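Local coordinates for protein putative glucoamylase (Bacteroides caccae ATCC 43185, PDB 4QT9) that probably hydrolyses glycosidic bonds as a putative glucoamylase with an alpha/alpha toroid fold, at residues A[45-57]-A[384-396]. Sequence-based numbering, arbitrary orientation.
Sequences GLAPERYHVDGVY and NWYPQRYLAIDQG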
loop_
_atom_site.group_PDB
_atom_site.type_symbol
_atom_site.label_atom_id
_atom_site.label_comp_id
_atom_site.label_asym_id
_atom_site.label_seq_id
_atom_site.Cartn_x
_atom_site.Cartn_y
_atom_site.Cartn_z
ATOM N N GLY A 45 5.038 -5.489 -17.330
ATOM C CA GLY A 45 4.558 -4.112 -17.229
ATOM C C GLY A 45 4.363 -3.735 -15.763
ATOM O O GLY A 45 3.936 -2.612 -15.436
ATOM N N LEU A 46 4.712 -4.682 -14.861
ATOM C CA LEU A 46 4.528 -4.537 -13.420
ATOM C C LEU A 46 5.746 -3.992 -12.700
ATOM O O LEU A 46 6.839 -3.880 -13.264
ATOM C CB LEU A 46 4.069 -5.850 -12.769
ATOM C CG LEU A 46 2.652 -6.255 -13.127
ATOM C CD1 LEU A 46 2.365 -7.605 -12.629
ATOM C CD2 LEU A 46 1.657 -5.267 -12.566
ATOM N N ALA A 47 5.499 -3.585 -11.458
ATOM C CA ALA A 47 6.419 -2.949 -10.557
ATOM C C ALA A 47 7.449 -3.918 -9.995
ATOM O O ALA A 47 7.076 -4.887 -9.319
ATOM C CB ALA A 47 5.635 -2.315 -9.404
ATOM N N PRO A 48 8.750 -3.651 -10.209
ATOM C CA PRO A 48 9.770 -4.481 -9.538
ATOM C C PRO A 48 9.763 -4.163 -8.042
ATOM O O PRO A 48 9.402 -3.047 -7.671
ATOM C CB PRO A 48 11.093 -4.038 -10.198
ATOM C CG PRO A 48 10.838 -2.648 -10.667
ATOM C CD PRO A 48 9.354 -2.517 -10.952
ATOM N N GLU A 49 10.157 -5.122 -7.187
ATOM C CA GLU A 49 10.228 -4.917 -5.743
ATOM C C GLU A 49 11.044 -3.628 -5.452
ATOM O O GLU A 49 10.604 -2.773 -4.683
ATOM C CB GLU A 49 10.873 -6.156 -5.068
ATOM C CG GLU A 49 11.109 -6.023 -3.564
ATOM C CD GLU A 49 9.865 -5.828 -2.714
ATOM O OE1 GLU A 49 8.900 -6.614 -2.859
ATOM O OE2 GLU A 49 9.864 -4.893 -1.883
ATOM N N ARG A 50 12.193 -3.482 -6.135
ATOM C CA ARG A 50 13.133 -2.386 -5.970
ATOM C C ARG A 50 13.726 -1.888 -7.301
ATOM O O ARG A 50 13.773 -2.627 -8.297
ATOM C CB ARG A 50 14.285 -2.830 -5.038
ATOM C CG ARG A 50 15.297 -3.829 -5.632
ATOM C CD ARG A 50 16.063 -4.554 -4.545
ATOM N NE ARG A 50 15.325 -5.727 -4.057
ATOM C CZ ARG A 50 14.849 -5.901 -2.826
ATOM N NH1 ARG A 50 14.995 -4.950 -1.903
ATOM N NH2 ARG A 50 14.231 -7.026 -2.505
ATOM N N TYR A 51 14.221 -0.641 -7.281
ATOM C CA TYR A 51 14.926 -0.003 -8.387
ATOM C C TYR A 51 16.145 0.709 -7.817
ATOM O O TYR A 51 16.004 1.584 -6.959
ATOM C CB TYR A 51 14.021 0.965 -9.176
ATOM C CG TYR A 51 14.665 1.427 -10.464
ATOM C CD1 TYR A 51 15.588 2.471 -10.470
ATOM C CD2 TYR A 51 14.391 0.793 -11.666
ATOM C CE1 TYR A 51 16.246 2.845 -11.635
ATOM C CE2 TYR A 51 15.036 1.161 -12.842
ATOM C CZ TYR A 51 15.955 2.198 -12.826
ATOM O OH TYR A 51 16.561 2.589 -14.002
ATOM N N HIS A 52 17.333 0.283 -8.231
ATOM C CA HIS A 52 18.594 0.862 -7.748
ATOM C C HIS A 52 19.252 1.648 -8.871
ATOM O O HIS A 52 19.660 1.060 -9.876
ATOM C CB HIS A 52 19.542 -0.226 -7.170
ATOM C CG HIS A 52 18.985 -0.938 -5.953
ATOM N ND1 HIS A 52 19.680 -1.964 -5.337
ATOM C CD2 HIS A 52 17.843 -0.723 -5.260
ATOM C CE1 HIS A 52 18.955 -2.320 -4.294
ATOM N NE2 HIS A 52 17.845 -1.593 -4.197
ATOM N N VAL A 53 19.336 2.990 -8.715
ATOM C CA VAL A 53 19.941 3.886 -9.719
ATOM C C VAL A 53 21.407 3.458 -9.995
ATOM O O VAL A 53 21.856 3.550 -11.126
ATOM C CB VAL A 53 19.848 5.377 -9.271
ATOM C CG1 VAL A 53 20.583 6.309 -10.239
ATOM C CG2 VAL A 53 18.394 5.818 -9.093
ATOM N N ASP A 54 22.108 2.934 -8.966
ATOM C CA ASP A 54 23.511 2.484 -9.020
ATOM C C ASP A 54 23.707 1.204 -9.839
ATOM O O ASP A 54 24.841 0.910 -10.204
ATOM C CB ASP A 54 24.083 2.287 -7.586
ATOM C CG ASP A 54 23.187 1.502 -6.630
ATOM O OD1 ASP A 54 22.166 2.076 -6.154
ATOM O OD2 ASP A 54 23.541 0.348 -6.300
ATOM N N GLY A 55 22.623 0.455 -10.103
ATOM C CA GLY A 55 22.646 -0.782 -10.878
ATOM C C GLY A 55 23.128 -2.001 -10.112
ATOM O O GLY A 55 23.290 -3.076 -10.701
ATOM N N VAL A 56 23.349 -1.848 -8.796
ATOM C CA VAL A 56 23.852 -2.916 -7.931
ATOM C C VAL A 56 22.692 -3.503 -7.118
ATOM O O VAL A 56 22.086 -2.814 -6.285
ATOM C CB VAL A 56 25.027 -2.471 -7.009
ATOM C CG1 VAL A 56 25.741 -3.681 -6.411
ATOM C CG2 VAL A 56 26.024 -1.580 -7.751
ATOM N N TYR A 57 22.402 -4.789 -7.369
ATOM C CA TYR A 57 21.333 -5.537 -6.732
ATOM C C TYR A 57 21.926 -6.684 -5.889
ATOM O O TYR A 57 22.328 -7.711 -6.444
ATOM C CB TYR A 57 20.340 -6.056 -7.797
ATOM C CG TYR A 57 19.531 -4.952 -8.443
ATOM C CD1 TYR A 57 20.056 -4.197 -9.487
ATOM C CD2 TYR A 57 18.244 -4.650 -7.996
ATOM C CE1 TYR A 57 19.336 -3.155 -10.060
ATOM C CE2 TYR A 57 17.497 -3.628 -8.585
ATOM C CZ TYR A 57 18.054 -2.868 -9.611
ATOM O OH TYR A 57 17.334 -1.845 -10.203
ATOM N N ASN A 384 24.874 10.535 7.080
ATOM C CA ASN A 384 25.169 11.048 5.727
ATOM C C ASN A 384 24.975 9.909 4.697
ATOM O O ASN A 384 25.797 9.675 3.807
ATOM C CB ASN A 384 26.569 11.716 5.647
ATOM C CG ASN A 384 26.614 12.936 6.514
ATOM O OD1 ASN A 384 27.257 12.953 7.574
ATOM N ND2 ASN A 384 25.757 13.895 6.198
ATOM N N TRP A 385 23.866 9.181 4.883
ATOM C CA TRP A 385 23.481 8.030 4.102
ATOM C C TRP A 385 22.320 8.447 3.188
ATOM O O TRP A 385 21.226 8.693 3.671
ATOM C CB TRP A 385 23.114 6.893 5.081
ATOM C CG TRP A 385 22.567 5.656 4.429
ATOM C CD1 TRP A 385 23.262 4.723 3.714
ATOM C CD2 TRP A 385 21.208 5.202 4.474
ATOM N NE1 TRP A 385 22.414 3.710 3.312
ATOM C CE2 TRP A 385 21.150 3.976 3.775
ATOM C CE3 TRP A 385 20.027 5.712 5.050
ATOM C CZ2 TRP A 385 19.948 3.268 3.598
ATOM C CZ3 TRP A 385 18.846 5.007 4.886
ATOM C CH2 TRP A 385 18.807 3.811 4.152
ATOM N N TYR A 386 22.583 8.602 1.890
ATOM C CA TYR A 386 21.590 9.033 0.884
ATOM C C TYR A 386 21.512 8.017 -0.286
ATOM O O TYR A 386 21.975 8.304 -1.393
ATOM C CB TYR A 386 21.920 10.455 0.382
ATOM C CG TYR A 386 21.888 11.497 1.482
ATOM C CD1 TYR A 386 20.689 12.080 1.879
ATOM C CD2 TYR A 386 23.063 11.935 2.097
ATOM C CE1 TYR A 386 20.647 13.024 2.911
ATOM C CE2 TYR A 386 23.037 12.895 3.121
ATOM C CZ TYR A 386 21.824 13.442 3.514
ATOM O OH TYR A 386 21.760 14.409 4.484
ATOM N N PRO A 387 20.923 6.818 -0.049
ATOM C CA PRO A 387 20.859 5.814 -1.119
ATOM C C PRO A 387 20.000 6.249 -2.305
ATOM O O PRO A 387 18.933 6.825 -2.142
ATOM C CB PRO A 387 20.252 4.582 -0.429
ATOM C CG PRO A 387 19.478 5.144 0.720
ATOM C CD PRO A 387 20.310 6.308 1.195
ATOM N N GLN A 388 20.481 5.980 -3.494
ATOM C CA GLN A 388 19.752 6.321 -4.699
ATOM C C GLN A 388 18.952 5.079 -5.083
ATOM O O GLN A 388 19.210 4.430 -6.100
ATOM C CB GLN A 388 20.722 6.822 -5.776
ATOM C CG GLN A 388 21.568 7.999 -5.262
ATOM C CD GLN A 388 22.164 8.812 -6.367
ATOM O OE1 GLN A 388 22.553 8.292 -7.422
ATOM N NE2 GLN A 388 22.310 10.110 -6.117
ATOM N N ARG A 389 18.006 4.701 -4.179
ATOM C CA ARG A 389 17.209 3.478 -4.296
ATOM C C ARG A 389 15.755 3.744 -4.027
ATOM O O ARG A 389 15.395 4.647 -3.266
ATOM C CB ARG A 389 17.741 2.389 -3.332
ATOM C CG ARG A 389 19.169 1.934 -3.704
ATOM C CD ARG A 389 19.851 1.089 -2.663
ATOM N NE ARG A 389 21.075 0.512 -3.217
ATOM C CZ ARG A 389 21.750 -0.507 -2.691
ATOM N NH1 ARG A 389 21.350 -1.064 -1.553
ATOM N NH2 ARG A 389 22.831 -0.979 -3.299
ATOM N N TYR A 390 14.916 2.971 -4.715
ATOM C CA TYR A 390 13.468 3.002 -4.599
ATOM C C TYR A 390 12.898 1.648 -4.294
ATOM O O TYR A 390 13.491 0.634 -4.662
ATOM C CB TYR A 390 12.836 3.460 -5.907
ATOM C CG TYR A 390 13.269 4.827 -6.369
ATOM C CD1 TYR A 390 12.689 5.980 -5.839
ATOM C CD2 TYR A 390 14.214 4.974 -7.377
ATOM C CE1 TYR A 390 13.048 7.242 -6.299
ATOM C CE2 TYR A 390 14.582 6.236 -7.843
ATOM C CZ TYR A 390 13.982 7.367 -7.309
ATOM O OH TYR A 390 14.295 8.612 -7.783
ATOM N N LEU A 391 11.700 1.638 -3.668
ATOM C CA LEU A 391 10.873 0.453 -3.432
ATOM C C LEU A 391 9.485 0.761 -3.923
ATOM O O LEU A 391 8.942 1.813 -3.555
ATOM C CB LEU A 391 10.815 0.035 -1.942
ATOM C CG LEU A 391 12.104 -0.442 -1.294
ATOM C CD1 LEU A 391 11.903 -0.561 0.203
ATOM C CD2 LEU A 391 12.544 -1.788 -1.879
ATOM N N ALA A 392 8.891 -0.143 -4.722
ATOM C CA ALA A 392 7.518 -0.007 -5.221
ATOM C C ALA A 392 6.513 0.323 -4.111
ATOM O O ALA A 392 5.697 1.225 -4.298
ATOM C CB ALA A 392 7.077 -1.299 -5.941
ATOM N N ILE A 393 6.587 -0.373 -2.964
ATOM C CA ILE A 393 5.638 -0.178 -1.834
ATOM C C ILE A 393 5.806 1.194 -1.143
ATOM O O ILE A 393 4.928 1.601 -0.393
ATOM C CB ILE A 393 5.666 -1.347 -0.798
ATOM C CG1 ILE A 393 7.041 -1.530 -0.119
ATOM C CG2 ILE A 393 5.140 -2.671 -1.423
ATOM C CD1 ILE A 393 7.046 -2.620 1.005
ATOM N N ASP A 394 6.918 1.889 -1.358
ATOM C CA ASP A 394 7.073 3.204 -0.753
ATOM C C ASP A 394 6.705 4.297 -1.791
ATOM O O ASP A 394 6.034 5.257 -1.431
ATOM C CB ASP A 394 8.475 3.381 -0.119
ATOM C CG ASP A 394 8.706 2.476 1.118
ATOM O OD1 ASP A 394 7.729 1.914 1.640
ATOM O OD2 ASP A 394 9.871 2.315 1.544
ATOM N N GLN A 395 7.015 4.084 -3.099
ATOM C CA GLN A 395 6.666 5.023 -4.177
ATOM C C GLN A 395 5.166 5.028 -4.488
ATOM O O GLN A 395 4.595 6.082 -4.746
ATOM C CB GLN A 395 7.466 4.717 -5.454
ATOM C CG GLN A 395 8.968 4.944 -5.263
ATOM C CD GLN A 395 9.285 6.269 -4.606
ATOM O OE1 GLN A 395 9.641 6.328 -3.406
ATOM N NE2 GLN A 395 9.157 7.355 -5.368
ATOM N N GLY A 396 4.564 3.855 -4.482
ATOM C CA GLY A 396 3.143 3.666 -4.767
ATOM C C GLY A 396 2.218 4.561 -3.970
ATOM O O GLY A 396 1.489 5.353 -4.568
HETATM O O HOH W 1 8.551 -2.878 -2.873
HETATM O O HOH W 2 23.020 4.166 -3.756
#
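The guanidinium of Arg389 lies flat on one face of the His52 imidazole, with planes 6° apart and centres 4.0 Å apart. The opposite face of the imidazole carries Tyr57 CE2, near the rim. At the ring edge, His52 ND1 donates to Val56 O at 2.7 Å, with the oxygen in the ring plane. His52 NE2 is hydrogen-bonded to Tyr320 OH. This stack lies on a two-stranded antiparallel sheet, 50-52 with 389-391, which joins an early and a late part of the chain in the alpha/alpha toroid. With chi2 of Arg389 at 168°, CD comes to lie over the ring in a CH-pi contact, 3.7 Å from the centroid, and the chain runs on extended to put NE above the ring centre. Asp54, in the type I turn 52-55, meets the guanidinium edge through a long, weak salt bridge, OD2 to NH2 at 3.4 Å. An alanine at His52 would remove the stacking surface and the bond to Val56 O, and would probably let the Arg389 guanidinium swing. On the other face of the sheet, Tyr390 CE2 touches Val53 CG2 at 4.0 Å, and Tyr390 OH is tied to Gly374 O. Tyr51 and Tyr390 exchange two backbone hydrogen bonds. Leu391 occupies the N-cap position of helix 392-406. Beside this helix start, one water receives the Ile393 N-H and donates to both Glu49 O and Glu49 OE2, the latter at 2.6 Å.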